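Local coordinates for ABC-type branched-chain amino acid transport systems periplasmic component-like protein (Thermomonospora curvata, PDB 4N03), which probably serves as the extracytoplasmic substrate-binding component of an ABC transporter, capturing fatty acids such as the palmitic acid bound in this structure, at residues A114-D122 with A134-Q142; N341-A349 with P356-K364. All coordinates share one frame; numbering follows the deposited sequence.

Contact 1. Residues A114-D122 with A134-Q142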
ATOM      1  N   ALA A 114       6.537  -9.161 -11.392  1.00 12.29           N
ATOM      2  CA  ALA A 114       6.937 -10.430 -11.980  1.00 13.53           C
ATOM      3  C   ALA A 114       5.821 -11.073 -12.788  1.00 13.31           C
ATOM      4  O   ALA A 114       6.087 -11.916 -13.643  1.00 16.09           O
ATOM      5  CB  ALA A 114       7.435 -11.379 -10.929  1.00 14.18           C
ATOM      6  N   VAL A 115       4.576 -10.696 -12.523  1.00 12.07           N
ATOM      7  CA  VAL A 115       3.422 -11.287 -13.215  1.00 12.16           C
ATOM      8  C   VAL A 115       2.653 -10.270 -14.038  1.00 11.54           C
ATOM      9  O   VAL A 115       1.619 -10.565 -14.577  1.00 12.24           O
ATOM     10  CB  VAL A 115       2.466 -12.022 -12.248  1.00 13.69           C
ATOM     11  CG1 VAL A 115       3.142 -13.237 -11.669  1.00 16.20           C
ATOM     12  CG2 VAL A 115       1.959 -11.122 -11.172  1.00 13.49           C
ATOM     13  N   LYS A 116       3.256  -9.094 -14.255  1.00 12.39           N
ATOM     14  CA  LYS A 116       2.588  -8.017 -14.980  0.60 14.22           C
ATOM     15  C   LYS A 116       2.199  -8.456 -16.402  1.00 12.17           C
ATOM     16  O   LYS A 116       1.114  -8.191 -16.884  1.00 12.50           O
ATOM     17  CB  LYS A 116       3.432  -6.756 -14.910  0.60 17.17           C
ATOM     18  CG  LYS A 116       2.769  -5.539 -15.434  0.60 18.15           C
ATOM     19  CD  LYS A 116       3.676  -4.340 -15.211  0.60 20.45           C
ATOM     20  CE  LYS A 116       3.031  -3.096 -15.769  0.60 20.15           C
ATOM     21  NZ  LYS A 116       3.170  -3.091 -17.249  0.60 16.27           N
ATOM     22  N   GLN A 117       3.130  -9.118 -17.102  1.00 12.60           N
ATOM     23  CA  GLN A 117       2.804  -9.557 -18.445  1.00 12.43           C
ATOM     24  C   GLN A 117       1.655 -10.567 -18.468  1.00 12.25           C
ATOM     25  O   GLN A 117       0.792 -10.526 -19.340  1.00 13.64           O
ATOM     26  CB  GLN A 117       4.032 -10.180 -19.131  1.00 14.74           C
ATOM     27  CG  GLN A 117       5.040  -9.233 -19.649  1.00 16.29           C
ATOM     28  CD  GLN A 117       6.140  -9.925 -20.435  1.00 16.67           C
ATOM     29  OE1 GLN A 117       7.016 -10.503 -19.859  1.00 18.44           O
ATOM     30  NE2 GLN A 117       6.070  -9.866 -21.757  1.00 19.60           N
ATOM     31  N   ARG A 118       1.666 -11.489 -17.519  1.00 12.70           N
ATOM     32  CA  ARG A 118       0.577 -12.451 -17.446  0.60 13.08           C
ATOM     33  C   ARG A 118      -0.777 -11.794 -17.079  1.00 11.76           C
ATOM     34  O   ARG A 118      -1.811 -12.138 -17.633  1.00 13.11           O
ATOM     35  CB  ARG A 118       0.892 -13.504 -16.399  0.60 14.68           C
ATOM     36  CG  ARG A 118       1.982 -14.472 -16.815  0.60 16.40           C
ATOM     37  CD  ARG A 118       2.184 -15.453 -15.671  0.60 20.68           C
ATOM     38  NE  ARG A 118       3.295 -16.358 -15.896  0.60 23.85           N
ATOM     39  CZ  ARG A 118       4.561 -16.087 -15.614  0.60 24.75           C
ATOM     40  NH1 ARG A 118       4.903 -14.889 -15.102  0.60 19.68           N
ATOM     41  NH2 ARG A 118       5.498 -17.025 -15.840  0.60 20.32           N
ATOM     42  N   ILE A 119      -0.723 -10.827 -16.180  1.00 12.12           N
ATOM     43  CA  ILE A 119      -1.923 -10.081 -15.796  1.00 12.16           C
ATOM     44  C   ILE A 119      -2.535  -9.445 -17.012  1.00 11.70           C
ATOM     45  O   ILE A 119      -3.750  -9.497 -17.254  1.00 12.17           O
ATOM     46  CB  ILE A 119      -1.585  -9.050 -14.705  1.00 11.74           C
ATOM     47  CG1 ILE A 119      -1.476  -9.735 -13.348  1.00 11.59           C
ATOM     48  CG2 ILE A 119      -2.621  -7.938 -14.642  1.00 11.34           C
ATOM     49  CD1 ILE A 119      -0.855  -8.846 -12.290  1.00 12.02           C
ATOM     50  N   GLU A 120      -1.657  -8.862 -17.852  1.00 12.21           N
ATOM     51  CA  GLU A 120      -2.152  -8.179 -19.045  1.00 13.26           C
ATOM     52  C   GLU A 120      -2.781  -9.188 -20.034  1.00 13.66           C
ATOM     53  O   GLU A 120      -3.875  -8.963 -20.571  1.00 15.27           O
ATOM     54  CB  GLU A 120      -1.034  -7.408 -19.722  1.00 14.82           C
ATOM     55  CG  GLU A 120      -1.522  -6.519 -20.856  1.00 20.16           C
ATOM     56  CD  GLU A 120      -2.184  -5.214 -20.319  1.00 24.14           C
ATOM     57  OE1 GLU A 120      -1.757  -4.707 -19.238  1.00 37.39           O
ATOM     58  OE2 GLU A 120      -3.096  -4.692 -20.966  1.00 40.26           O
ATOM     59  N   SER A 121      -2.094 -10.313 -20.227  1.00 12.54           N
ATOM     60  CA  SER A 121      -2.566 -11.324 -21.148  0.60 15.54           C
ATOM     61  C   SER A 121      -3.871 -11.930 -20.687  1.00 13.65           C
ATOM     62  O   SER A 121      -4.774 -12.211 -21.462  1.00 15.69           O
ATOM     63  CB  SER A 121      -1.505 -12.409 -21.302  0.60 17.20           C
ATOM     64  OG  SER A 121      -1.927 -13.393 -22.229  0.60 19.76           O
ATOM     65  N   ASP A 122      -3.977 -12.126 -19.382  1.00 13.11           N
ATOM     66  CA  ASP A 122      -5.137 -12.764 -18.738  1.00 12.85           C
ATOM     67  C   ASP A 122      -6.291 -11.787 -18.518  1.00 13.37           C
ATOM     68  O   ASP A 122      -7.397 -12.196 -18.189  1.00 14.14           O
ATOM     69  CB  ASP A 122      -4.720 -13.387 -17.408  1.00 12.95           C
ATOM     70  CG  ASP A 122      -3.865 -14.609 -17.565  1.00 15.07           C
ATOM     71  OD1 ASP A 122      -3.880 -15.247 -18.653  1.00 18.84           O
ATOM     72  OD2 ASP A 122      -3.209 -14.962 -16.587  1.00 16.28           O
ATOM     73  N   ALA A 134       6.138   1.333 -11.407  1.00  8.73           N
ATOM     74  CA  ALA A 134       6.282   0.247 -12.331  1.00  9.83           C
ATOM     75  C   ALA A 134       4.983  -0.482 -12.604  1.00  8.94           C
ATOM     76  O   ALA A 134       4.899  -1.258 -13.533  1.00 11.38           O
ATOM     77  CB  ALA A 134       7.378  -0.692 -11.873  1.00 11.30           C
ATOM     78  N   LEU A 135       3.950  -0.261 -11.771  1.00  9.25           N
ATOM     79  CA  LEU A 135       2.636  -0.866 -11.936  1.00  9.59           C
ATOM     80  C   LEU A 135       1.612   0.043 -12.587  1.00  9.96           C
ATOM     81  O   LEU A 135       0.504  -0.410 -12.844  1.00 10.85           O
ATOM     82  CB  LEU A 135       2.131  -1.437 -10.609  1.00  9.67           C
ATOM     83  CG  LEU A 135       3.029  -2.528 -10.028  1.00 10.72           C
ATOM     84  CD1 LEU A 135       2.564  -2.932  -8.656  1.00 11.66           C
ATOM     85  CD2 LEU A 135       3.174  -3.747 -10.953  1.00 12.63           C
ATOM     86  N   LEU A 136       1.970   1.307 -12.851  1.00  9.65           N
ATOM     87  CA  LEU A 136       1.146   2.159 -13.678  1.00  9.77           C
ATOM     88  C   LEU A 136       1.223   1.705 -15.123  1.00  9.85           C
ATOM     89  O   LEU A 136       2.143   0.961 -15.512  1.00 11.24           O
ATOM     90  CB  LEU A 136       1.578   3.626 -13.565  1.00  9.76           C
ATOM     91  CG  LEU A 136       1.366   4.274 -12.191  1.00  9.93           C
ATOM     92  CD1 LEU A 136       1.899   5.700 -12.277  1.00 11.64           C
ATOM     93  CD2 LEU A 136      -0.109   4.278 -11.787  1.00 10.64           C
ATOM     94  N   GLY A 137       0.267   2.142 -15.914  1.00 10.13           N
ATOM     95  CA  GLY A 137       0.269   1.852 -17.351  1.00 11.35           C
ATOM     96  C   GLY A 137      -0.389   0.572 -17.744  1.00 11.34           C
ATOM     97  O   GLY A 137      -0.308   0.142 -18.893  1.00 13.57           O
ATOM     98  N   SER A 138      -1.093  -0.069 -16.819  1.00 12.26           N
ATOM     99  CA  SER A 138      -1.849  -1.285 -17.164  1.00 15.61           C
ATOM    100  C   SER A 138      -3.304  -1.103 -16.879  1.00 13.30           C
ATOM    101  O   SER A 138      -3.681  -0.844 -15.717  1.00 13.96           O
ATOM    102  CB  SER A 138      -1.412  -2.471 -16.347  1.00 18.44           C
ATOM    103  OG  SER A 138      -2.383  -3.518 -16.620  1.00 21.63           O
ATOM    104  N   LYS A 139      -4.177  -1.298 -17.861  1.00 14.87           N
ATOM    105  CA  LYS A 139      -5.618  -1.173 -17.658  0.60 13.85           C
ATOM    106  C   LYS A 139      -6.072  -2.057 -16.500  1.00 11.80           C
ATOM    107  O   LYS A 139      -7.008  -1.684 -15.814  1.00 13.51           O
ATOM    108  CB  LYS A 139      -6.418  -1.550 -18.941  0.60 17.60           C
ATOM    109  CG  LYS A 139      -7.911  -1.185 -18.922  0.60 16.56           C
ATOM    110  CD  LYS A 139      -8.691  -1.678 -20.153  0.60 15.13           C
ATOM    111  CE  LYS A 139     -10.197  -1.519 -19.938  0.60 17.29           C
ATOM    112  NZ  LYS A 139     -10.970  -1.951 -21.134  0.60 18.59           N
ATOM    113  N   TYR A 140      -5.437  -3.209 -16.370  1.00 11.12           N
ATOM    114  CA  TYR A 140      -5.923  -4.230 -15.446  1.00 10.34           C
ATOM    115  C   TYR A 140      -5.403  -4.092 -14.046  1.00 10.64           C
ATOM    116  O   TYR A 140      -5.917  -4.788 -13.140  1.00 12.38           O
ATOM    117  CB  TYR A 140      -5.625  -5.610 -16.015  1.00 12.57           C
ATOM    118  CG  TYR A 140      -6.315  -5.799 -17.302  1.00 13.34           C
ATOM    119  CD1 TYR A 140      -7.660  -6.052 -17.332  1.00 16.77           C
ATOM    120  CD2 TYR A 140      -5.661  -5.628 -18.513  1.00 15.53           C
ATOM    121  CE1 TYR A 140      -8.353  -6.188 -18.499  1.00 21.50           C
ATOM    122  CE2 TYR A 140      -6.399  -5.730 -19.724  1.00 17.81           C
ATOM    123  CZ  TYR A 140      -7.755  -5.991 -19.658  1.00 20.10           C
ATOM    124  OH  TYR A 140      -8.536  -6.151 -20.791  1.00 29.49           O
ATOM    125  N   ILE A 141      -4.434  -3.222 -13.792  1.00 10.05           N
ATOM    126  CA  ILE A 141      -3.858  -3.051 -12.463  1.00 10.08           C
ATOM    127  C   ILE A 141      -4.267  -1.720 -11.915  1.00  9.87           C
ATOM    128  O   ILE A 141      -4.002  -0.697 -12.553  1.00 10.39           O
ATOM    129  CB  ILE A 141      -2.337  -3.194 -12.466  1.00 10.98           C
ATOM    130  CG1 ILE A 141      -1.929  -4.555 -13.031  1.00 11.54           C
ATOM    131  CG2 ILE A 141      -1.818  -2.973 -11.055  1.00 11.05           C
ATOM    132  CD1 ILE A 141      -0.429  -4.726 -13.207  1.00 12.66           C
ATOM    133  N   GLN A 142      -4.976  -1.690 -10.786  1.00 10.36           N
ATOM    134  CA  GLN A 142      -5.258  -0.420 -10.125  1.00  9.84           C
ATOM    135  C   GLN A 142      -4.275  -0.152  -9.036  1.00  9.57           C
ATOM    136  O   GLN A 142      -4.354  -0.767  -7.959  1.00 10.82           O
ATOM    137  CB  GLN A 142      -6.660  -0.427  -9.528  1.00 10.08           C
ATOM    138  CG  GLN A 142      -6.988   0.872  -8.798  1.00 10.65           C
ATOM    139  CD  GLN A 142      -6.980   2.027  -9.806  1.00 10.66           C
ATOM    140  OE1 GLN A 142      -7.749   2.007 -10.760  1.00 12.91           O
ATOM    141  NE2 GLN A 142      -6.150   3.020  -9.581  1.00 10.59           N
TER
HETATM  142  O   HOH W   1      -3.368  -2.176 -20.137  1.00 57.49           O
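Glu120 and Ser138 make the direct polar link between helix 109-122 and the loop that follows strand 126-129. Ser138 OG donates to Glu120 OE1 over 2.9 Å, reaching the syn side of that oxygen from 23° out of the carboxylate plane. The same hydroxyl accepts from Tyr140 N at 3.1 Å, closing an ST turn, so a small side chain able to donate and accept at once suits the place. The other oxygen, Glu120 OE2, accepts a hydrogen bond from a water at 2.7 Å, and that water accepts from Lys139 N. A bend at chi2 (77°) turns the glutamate's carboxylate toward the loop, where Glu120 OE2 also lies near the plane of the Tyr140 ring, at its edge, 3.7 Å from Tyr140 CD2.

Alongside these polar bonds the packing is aliphatic. Ile119 presents its CG2 branch to Ile141 CG1 at 3.8 Å, the two side chains crossing at about a right angle, and the same methyl touches Tyr140 CB. Lys116 lays its methylenes, extended as far as CE, across the loop: CG rests near Ile141 CD1, while Lys116 CE passes 3.4 Å from Ala134 O.

Branched aliphatic residues thus fill the buried side, to which Lys116 adds its methylenes, and Glu120 brings its carboxylate to the polar side. Two bonds through different oxygens would restrain rotation of the carboxylate and probably stabilise its negative charge, tying the turn to the helix.

Contact 2. Residues N341-A349 with P356-K364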
ATOM      1  N   ASN A 341     -14.189  -2.961 -17.104  1.00 11.02           N
ATOM      2  CA  ASN A 341     -14.885  -1.787 -17.636  1.00 11.73           C
ATOM      3  C   ASN A 341     -15.762  -1.149 -16.554  1.00 11.48           C
ATOM      4  O   ASN A 341     -15.848   0.053 -16.459  1.00 13.17           O
ATOM      5  CB  ASN A 341     -15.685  -2.211 -18.861  1.00 13.12           C
ATOM      6  CG  ASN A 341     -14.802  -2.464 -20.072  1.00 14.48           C
ATOM      7  OD1 ASN A 341     -13.644  -2.094 -20.087  1.00 18.75           O
ATOM      8  ND2 ASN A 341     -15.346  -3.142 -21.015  1.00 17.95           N
ATOM      9  N   ALA A 342     -16.369  -1.957 -15.677  1.00 11.35           N
ATOM     10  CA  ALA A 342     -17.123  -1.446 -14.529  1.00 12.01           C
ATOM     11  C   ALA A 342     -16.192  -0.660 -13.610  1.00 12.48           C
ATOM     12  O   ALA A 342     -16.497   0.451 -13.204  1.00 14.64           O
ATOM     13  CB  ALA A 342     -17.795  -2.578 -13.764  1.00 13.02           C
ATOM     14  N   HIS A 343     -15.017  -1.223 -13.299  1.00 11.90           N
ATOM     15  CA  HIS A 343     -14.077  -0.527 -12.443  1.00 12.06           C
ATOM     16  C   HIS A 343     -13.639   0.829 -13.053  1.00 12.39           C
ATOM     17  O   HIS A 343     -13.637   1.866 -12.411  1.00 14.30           O
ATOM     18  CB  HIS A 343     -12.825  -1.391 -12.211  1.00 10.89           C
ATOM     19  CG  HIS A 343     -11.792  -0.670 -11.428  1.00 11.02           C
ATOM     20  ND1 HIS A 343     -11.987  -0.195 -10.154  1.00 12.42           N
ATOM     21  CD2 HIS A 343     -10.568  -0.230 -11.813  1.00 11.75           C
ATOM     22  CE1 HIS A 343     -10.907   0.454  -9.757  1.00 11.55           C
ATOM     23  NE2 HIS A 343     -10.028   0.448 -10.756  1.00 11.60           N
ATOM     24  N   ARG A 344     -13.245   0.801 -14.316  1.00 12.22           N
ATOM     25  CA  ARG A 344     -12.611   1.953 -14.995  1.00 13.06           C
ATOM     26  C   ARG A 344     -13.624   2.990 -15.418  1.00 15.49           C
ATOM     27  O   ARG A 344     -13.224   3.989 -16.043  1.00 16.10           O
ATOM     28  CB  ARG A 344     -11.816   1.519 -16.208  1.00 14.70           C
ATOM     29  CG  ARG A 344     -10.599   0.673 -15.888  1.00 17.57           C
ATOM     30  CD  ARG A 344      -9.365   1.461 -15.677  1.00 15.46           C
ATOM     31  NE  ARG A 344      -8.246   0.696 -15.162  1.00 13.60           N
ATOM     32  CZ  ARG A 344      -7.474   1.101 -14.172  1.00 12.28           C
ATOM     33  NH1 ARG A 344      -7.656   2.249 -13.587  1.00 13.32           N
ATOM     34  NH2 ARG A 344      -6.446   0.352 -13.803  1.00 12.66           N
ATOM     35  N   SER A 345     -14.905   2.764 -15.141  1.00 12.63           N
ATOM     36  CA  SER A 345     -15.951   3.765 -15.309  1.00 14.61           C
ATOM     37  C   SER A 345     -16.035   4.744 -14.165  1.00 16.02           C
ATOM     38  O   SER A 345     -16.698   5.766 -14.297  1.00 17.71           O
ATOM     39  CB  SER A 345     -17.288   3.104 -15.606  1.00 16.07           C
ATOM     40  OG  SER A 345     -17.849   2.518 -14.430  1.00 19.28           O
ATOM     41  N   GLU A 346     -15.307   4.498 -13.076  1.00 15.83           N
ATOM     42  CA  GLU A 346     -15.431   5.330 -11.853  1.00 14.76           C
ATOM     43  C   GLU A 346     -14.421   6.413 -11.797  1.00 13.67           C
ATOM     44  O   GLU A 346     -13.199   6.153 -11.596  1.00 14.49           O
ATOM     45  CB  GLU A 346     -15.276   4.392 -10.639  1.00 14.95           C
ATOM     46  CG  GLU A 346     -15.322   5.085  -9.298  1.00 16.83           C
ATOM     47  CD  GLU A 346     -16.607   5.838  -9.090  1.00 16.05           C
ATOM     48  OE1 GLU A 346     -16.680   7.038  -9.353  1.00 18.07           O
ATOM     49  OE2 GLU A 346     -17.605   5.226  -8.639  1.00 21.92           O
ATOM     50  N   ALA A 347     -14.813   7.640 -12.048  1.00 13.34           N
ATOM     51  CA  ALA A 347     -13.961   8.827 -11.998  1.00 13.75           C
ATOM     52  C   ALA A 347     -13.850   9.493 -10.636  1.00 14.91           C
ATOM     53  O   ALA A 347     -13.005  10.357 -10.428  1.00 16.93           O
ATOM     54  CB  ALA A 347     -14.425   9.854 -13.018  1.00 15.41           C
ATOM     55  N   ASN A 348     -14.670   9.102  -9.704  1.00 13.49           N
ATOM     56  CA  ASN A 348     -14.833   9.847  -8.441  1.00 15.01           C
ATOM     57  C   ASN A 348     -15.103   8.907  -7.291  1.00 14.41           C
ATOM     58  O   ASN A 348     -16.152   8.983  -6.592  1.00 17.36           O
ATOM     59  CB  ASN A 348     -16.021  10.823  -8.622  1.00 16.96           C
ATOM     60  CG  ASN A 348     -16.119  11.872  -7.548  1.00 18.91           C
ATOM     61  OD1 ASN A 348     -15.115  12.371  -7.071  1.00 24.59           O
ATOM     62  ND2 ASN A 348     -17.363  12.259  -7.194  1.00 21.53           N
ATOM     63  N   ALA A 349     -14.163   8.046  -6.983  1.00 12.18           N
ATOM     64  CA  ALA A 349     -14.334   7.113  -5.870  1.00 12.32           C
ATOM     65  C   ALA A 349     -14.025   7.803  -4.554  1.00 11.10           C
ATOM     66  O   ALA A 349     -13.086   8.554  -4.393  1.00 13.04           O
ATOM     67  CB  ALA A 349     -13.429   5.925  -6.033  1.00 14.93           C
ATOM     68  N   PRO A 356      -9.852   9.607  -1.428  1.00 11.58           N
ATOM     69  CA  PRO A 356     -10.592   9.702  -2.684  1.00 11.26           C
ATOM     70  C   PRO A 356      -9.652   9.454  -3.887  1.00 10.94           C
ATOM     71  O   PRO A 356      -8.455   9.802  -3.826  1.00 12.42           O
ATOM     72  CB  PRO A 356     -11.085  11.164  -2.696  1.00 13.54           C
ATOM     73  CG  PRO A 356     -11.116  11.573  -1.278  1.00 14.15           C
ATOM     74  CD  PRO A 356      -9.976  10.812  -0.611  1.00 12.96           C
HETATM   75  N   MSE A 357     -10.175   8.859  -4.928  1.00 10.81           N
HETATM   76  CA  MSE A 357      -9.360   8.474  -6.091  1.00 11.82           C
HETATM   77  C   MSE A 357     -10.159   8.537  -7.353  1.00 11.91           C
HETATM   78  O   MSE A 357     -11.376   8.499  -7.366  1.00 14.37           O
HETATM   79  CB  MSE A 357      -8.965   6.957  -5.936  1.00 13.32           C
HETATM   80  CG  MSE A 357      -7.963   6.810  -4.848  1.00 14.67           C
HETATM   81 SE   MSE A 357      -7.613   4.886  -4.650  0.65 14.48          SE
HETATM   82  CE  MSE A 357      -8.796   4.516  -3.301  1.00 14.99           C
ATOM     83  N   ASN A 358      -9.469   8.632  -8.474  1.00 11.16           N
ATOM     84  CA  ASN A 358     -10.065   8.507  -9.802  1.00 11.57           C
ATOM     85  C   ASN A 358      -9.523   7.237 -10.456  1.00 11.56           C
ATOM     86  O   ASN A 358      -8.311   7.091 -10.545  1.00 11.56           O
ATOM     87  CB  ASN A 358      -9.691   9.756 -10.612  1.00 12.01           C
ATOM     88  CG  ASN A 358     -10.365   9.846 -11.989  1.00 12.63           C
ATOM     89  OD1 ASN A 358     -10.676   8.841 -12.669  1.00 14.32           O
ATOM     90  ND2 ASN A 358     -10.453  11.066 -12.496  1.00 11.60           N
ATOM     91  N   PHE A 359     -10.403   6.341 -10.914  1.00 11.53           N
ATOM     92  CA  PHE A 359     -10.071   5.086 -11.526  1.00 11.70           C
ATOM     93  C   PHE A 359     -10.084   5.071 -13.070  1.00 11.79           C
ATOM     94  O   PHE A 359      -9.920   4.033 -13.676  1.00 12.90           O
ATOM     95  CB  PHE A 359     -10.998   3.993 -10.986  1.00 11.45           C
ATOM     96  CG  PHE A 359     -10.885   3.759  -9.487  1.00 12.31           C
ATOM     97  CD1 PHE A 359      -9.651   3.859  -8.854  1.00 13.51           C
ATOM     98  CD2 PHE A 359     -11.978   3.400  -8.747  1.00 13.50           C
ATOM     99  CE1 PHE A 359      -9.502   3.584  -7.533  1.00 15.23           C
ATOM    100  CE2 PHE A 359     -11.839   3.129  -7.341  1.00 13.48           C
ATOM    101  CZ  PHE A 359     -10.593   3.279  -6.791  1.00 14.89           C
ATOM    102  N   THR A 360     -10.484   6.181 -13.685  1.00 12.12           N
ATOM    103  CA  THR A 360     -10.638   6.138 -15.166  1.00 12.69           C
ATOM    104  C   THR A 360      -9.291   6.117 -15.950  1.00 11.20           C
ATOM    105  O   THR A 360      -9.278   5.819 -17.122  1.00 16.13           O
ATOM    106  CB  THR A 360     -11.472   7.259 -15.713  1.00 13.01           C
ATOM    107  OG1 THR A 360     -10.834   8.471 -15.369  1.00 14.12           O
ATOM    108  CG2 THR A 360     -12.821   7.272 -15.113  1.00 14.94           C
ATOM    109  N   TYR A 361      -8.262   6.547 -15.257  1.00 13.34           N
ATOM    110  CA  TYR A 361      -6.947   6.504 -15.868  0.70 13.02           C
ATOM    111  C   TYR A 361      -5.965   5.694 -15.124  1.00 12.95           C
ATOM    112  O   TYR A 361      -6.231   5.226 -13.988  1.00 14.85           O
ATOM    113  CB  TYR A 361      -6.449   7.890 -15.957  0.70 13.56           C
ATOM    114  CG  TYR A 361      -6.311   8.571 -14.640  0.70 12.19           C
ATOM    115  CD1 TYR A 361      -5.357   8.146 -13.740  0.70 12.51           C
ATOM    116  CD2 TYR A 361      -7.149   9.594 -14.260  0.70 11.88           C
ATOM    117  CE1 TYR A 361      -5.174   8.776 -12.528  0.70 12.63           C
ATOM    118  CE2 TYR A 361      -6.956  10.250 -13.052  0.70 10.67           C
ATOM    119  CZ  TYR A 361      -5.977   9.826 -12.193  0.70 11.49           C
ATOM    120  OH  TYR A 361      -5.831  10.476 -11.030  0.70 12.27           O
ATOM    121  N   PHE A 362      -4.869   5.401 -15.779  1.00 11.46           N
ATOM    122  CA  PHE A 362      -3.840   4.552 -15.196  1.00 11.27           C
ATOM    123  C   PHE A 362      -2.444   4.950 -15.745  1.00 11.99           C
ATOM    124  O   PHE A 362      -1.509   4.196 -15.565  1.00 12.69           O
ATOM    125  CB  PHE A 362      -4.159   3.043 -15.379  1.00 12.29           C
ATOM    126  CG  PHE A 362      -4.698   2.663 -16.718  1.00 12.09           C
ATOM    127  CD1 PHE A 362      -6.031   2.767 -16.981  1.00 12.67           C
ATOM    128  CD2 PHE A 362      -3.841   2.249 -17.763  1.00 12.13           C
ATOM    129  CE1 PHE A 362      -6.530   2.458 -18.238  1.00 14.26           C
ATOM    130  CE2 PHE A 362      -4.361   1.888 -18.991  1.00 13.89           C
ATOM    131  CZ  PHE A 362      -5.677   2.034 -19.238  1.00 14.55           C
ATOM    132  N   ASP A 363      -2.361   6.171 -16.273  1.00 11.00           N
ATOM    133  CA  ASP A 363      -1.107   6.718 -16.755  1.00 11.22           C
ATOM    134  C   ASP A 363      -0.532   7.734 -15.802  1.00 11.75           C
ATOM    135  O   ASP A 363       0.376   8.507 -16.191  1.00 13.37           O
ATOM    136  CB  ASP A 363      -1.284   7.358 -18.138  1.00 12.27           C
ATOM    137  CG  ASP A 363      -2.214   8.521 -18.130  1.00 13.10           C
ATOM    138  OD1 ASP A 363      -3.312   8.438 -17.529  1.00 14.54           O
ATOM    139  OD2 ASP A 363      -1.879   9.557 -18.718  1.00 14.37           O
ATOM    140  N   LYS A 364      -1.034   7.763 -14.575  1.00 11.26           N
ATOM    141  CA  LYS A 364      -0.625   8.703 -13.528  1.00 10.67           C
ATOM    142  C   LYS A 364      -1.262   8.211 -12.224  1.00  9.45           C
ATOM    143  O   LYS A 364      -2.161   7.376 -12.303  1.00  9.81           O
ATOM    144  CB  LYS A 364      -1.093  10.124 -13.889  1.00 13.20           C
ATOM    145  CG  LYS A 364      -2.583  10.248 -14.116  1.00 14.59           C
ATOM    146  CD  LYS A 364      -2.993  11.487 -14.933  1.00 23.45           C
ATOM    147  CE  LYS A 364      -4.227  11.161 -15.809  1.00 23.96           C
ATOM    148  NZ  LYS A 364      -4.951  12.123 -16.714  1.00 24.03           N
TER
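Ala349 and Met357, the latter present as selenomethionine, form a single antiparallel, hydrogen-bonded bridge, Ala349 N giving to Met357 O at 2.8 Å and Met357 N to Ala349 O at 3.0 Å, and Phe359 N adds a third backbone bond to Glu346 O. The buried Phe359 ring packs against His343, Glu346 CG and Ala349 CB. One of its faces receives His343 CE1, 3.3 Å from Phe359 CD2, with the two ring planes inclined by 35°; Ala349 CB, small enough to fit close by, approaches Phe359 CE2 at 3.5 Å.

Arg344 gives the other grip, its flat guanidinium bonding at the edge while a ring packs on its face. Arg344 NH1 donates to Phe359 O at 2.9 Å, with the oxygen in the guanidinium plane but the donor above the carbonyl plane. Phe362 CD1 lies over the centre of one guanidinium face, the planes 45° apart, and His343 CD2 lies toward the rim of the opposite face. His343 NE2 bonds to Gln142 OE1.

Asn358 suits its place because its amide oxygen, OD1, can accept from both Thr360 N and Thr360 OG1. The bond from Thr360 N makes an Asx turn, which accompanies an isolated beta bridge in this irregular connection between helix 336-343 and strand 370-375 of a periplasmic-binding-protein fold.

How the contacts relate
Contact 1 closes before contact 2 opens along the chain, yet their centres lie only 16 Å apart and the loop 134-142 meets both partners of contact 2. Gly137 N probably bonds to Phe362 O at 2.7 Å, and Lys139 O receives Arg344 NE at 2.8 Å; Lys139 NZ also reaches Asn341 OD1. Loop 134-142 is therefore held between helix 109-122 and the 341-364 region. Both contacts lie near the bound palmitic acid without the nearby side chains touching it: that of Leu135 in contact 1 is about 7 Å from it, and that of Met357 in contact 2 about 6 Å. Together they join the helix to segments near the ligand.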